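Local coordinates for protein glutamyl endopeptidase (Staphylococcus epidermidis, PDB 6PYM) that probably cleaves peptide bonds on the carbonyl side of glutamate or aspartate, as a secreted serine endopeptidase of the S1B family, at residues A[104-108]-A[109-113]. The protein carries 1 engineered substitution. Numbering follows the deposited sequence.
Sequences HNQHI and GQVVK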
loop_
_atom_site.group_PDB
_atom_site.type_symbol
_atom_site.label_atom_id
_atom_site.label_comp_id
_atom_site.label_asym_id
_atom_site.label_seq_id
_atom_site.Cartn_x
_atom_site.Cartn_y
_atom_site.Cartn_z
ATOM N N HIS A 104 -3.584 -18.912 -13.932
ATOM C CA HIS A 104 -4.200 -20.115 -13.393
ATOM C C HIS A 104 -5.622 -19.866 -12.919
ATOM O O HIS A 104 -6.182 -20.696 -12.196
ATOM C CB HIS A 104 -3.355 -20.668 -12.246
ATOM C CG HIS A 104 -1.926 -20.914 -12.618
ATOM N ND1 HIS A 104 -0.870 -20.495 -11.837
ATOM C CD2 HIS A 104 -1.380 -21.532 -13.691
ATOM C CE1 HIS A 104 0.266 -20.846 -12.414
ATOM N NE2 HIS A 104 -0.016 -21.477 -13.540
ATOM N N ASN A 105 -6.205 -18.730 -13.300
ATOM C CA ASN A 105 -7.546 -18.323 -12.880
ATOM C C ASN A 105 -7.662 -18.151 -11.367
ATOM O O ASN A 105 -8.745 -18.286 -10.798
ATOM C CB ASN A 105 -8.650 -19.230 -13.437
ATOM C CG ASN A 105 -9.997 -18.530 -13.495
ATOM O OD1 ASN A 105 -10.070 -17.319 -13.706
ATOM N ND2 ASN A 105 -11.069 -19.290 -13.302
ATOM N N GLN A 106 -6.554 -17.842 -10.696
ATOM C CA GLN A 106 -6.586 -17.525 -9.275
ATOM C C GLN A 106 -6.773 -16.025 -9.097
ATOM O O GLN A 106 -6.232 -15.226 -9.863
ATOM C CB GLN A 106 -5.277 -17.933 -8.602
ATOM C CG GLN A 106 -4.922 -19.396 -8.736
ATOM C CD GLN A 106 -3.514 -19.678 -8.258
ATOM O OE1 GLN A 106 -2.555 -19.046 -8.706
ATOM N NE2 GLN A 106 -3.379 -20.622 -7.337
ATOM N N HIS A 107 -7.543 -15.650 -8.088
ATOM C CA HIS A 107 -7.752 -14.247 -7.772
ATOM C C HIS A 107 -6.735 -13.802 -6.732
ATOM O O HIS A 107 -6.272 -14.596 -5.914
ATOM C CB HIS A 107 -9.173 -14.042 -7.263
ATOM C CG HIS A 107 -10.217 -14.466 -8.248
ATOM N ND1 HIS A 107 -10.811 -13.588 -9.128
ATOM C CD2 HIS A 107 -10.749 -15.684 -8.515
ATOM C CE1 HIS A 107 -11.678 -14.241 -9.883
ATOM N NE2 HIS A 107 -11.658 -15.514 -9.531
ATOM N N ILE A 108 -6.380 -12.517 -6.771
ATOM C CA ILE A 108 -5.294 -12.040 -5.918
ATOM C C ILE A 108 -5.617 -12.250 -4.443
ATOM O O ILE A 108 -4.741 -12.617 -3.652
ATOM C CB ILE A 108 -4.917 -10.584 -6.257
ATOM C CG1 ILE A 108 -3.596 -10.203 -5.589
ATOM C CG2 ILE A 108 -6.031 -9.605 -5.884
ATOM C CD1 ILE A 108 -3.002 -8.929 -6.136
ATOM N N GLY A 109 -6.878 -12.062 -4.056
ATOM C CA GLY A 109 -7.278 -12.253 -2.679
ATOM C C GLY A 109 -7.485 -13.685 -2.262
ATOM O O GLY A 109 -7.875 -13.942 -1.120
ATOM N N GLN A 110 -7.242 -14.625 -3.173
ATOM C CA GLN A 110 -7.146 -16.042 -2.860
ATOM C C GLN A 110 -5.712 -16.485 -2.639
ATOM O O GLN A 110 -5.477 -17.401 -1.844
ATOM C CB GLN A 110 -7.730 -16.877 -4.009
ATOM C CG GLN A 110 -9.230 -16.713 -4.219
ATOM C CD GLN A 110 -9.748 -17.462 -5.440
ATOM O OE1 GLN A 110 -9.024 -17.673 -6.419
ATOM N NE2 GLN A 110 -11.011 -17.872 -5.384
ATOM N N VAL A 111 -4.746 -15.858 -3.316
ATOM C CA VAL A 111 -3.357 -16.284 -3.198
ATOM C C VAL A 111 -2.675 -15.680 -1.982
ATOM O O VAL A 111 -1.692 -16.249 -1.488
ATOM C CB VAL A 111 -2.561 -16.037 -4.493
ATOM C CG1 VAL A 111 -3.273 -16.664 -5.686
ATOM C CG2 VAL A 111 -2.295 -14.551 -4.726
ATOM N N VAL A 112 -3.153 -14.538 -1.498
ATOM C CA VAL A 112 -2.722 -13.961 -0.234
ATOM C C VAL A 112 -3.969 -13.660 0.576
ATOM O O VAL A 112 -5.077 -13.585 0.039
ATOM C CB VAL A 112 -1.884 -12.677 -0.421
ATOM C CG1 VAL A 112 -0.670 -12.971 -1.271
ATOM C CG2 VAL A 112 -2.720 -11.553 -1.029
ATOM N N LYS A 113 -3.788 -13.502 1.877
ATOM C CA LYS A 113 -4.891 -13.057 2.724
ATOM C C LYS A 113 -5.063 -11.550 2.579
ATOM O O LYS A 113 -4.119 -10.802 2.862
ATOM C CB LYS A 113 -4.617 -13.384 4.186
ATOM C CG LYS A 113 -5.837 -13.174 5.078
ATOM C CD LYS A 113 -5.569 -13.622 6.509
ATOM C CE LYS A 113 -6.847 -13.606 7.341
ATOM N NZ LYS A 113 -7.406 -12.236 7.511
#
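Gln110 lays its side chain alongside that of His107, both pointing the same way, with the amide plane turned 85° from the imidazole. Its OE1 sits at the ring edge, 3.4 Å from His107 CD2, and accepts a nearly straight bond from His107 N (3.0 Å, 176° at the hydrogen), the donor lying above the carbonyl plane. The extended Gln110 chain, with CG anti to the carbonyl carbon (chi1 -66°), reaches back to the N-H of His107. His107 ND1 is hydrogen-bonded to Asn44 OD1. His107 O accepts two backbone N-H groups, Gln110 N at 2.9 Å and, more loosely, Val111 N at 3.3 Å. Val112 N closes the turn on Ile108 O. Across this turn Val111 CG1 meets Gln106 CB at 3.8 Å, the two side chains crossing at about a right angle, while Gln106 OE1 accepts from Asn102 ND2. Ile108 and Val112 pack on Val40 and Pro67 of the N-terminal barrel. With His107 as N-cap, only the Gln110-to-N-cap half of a capping box is present, the backbone O of His107 taking the Gln110 N-H; it starts the short helix 108-111 that follows barrel strand 95-99 in this chymotrypsin-like fold.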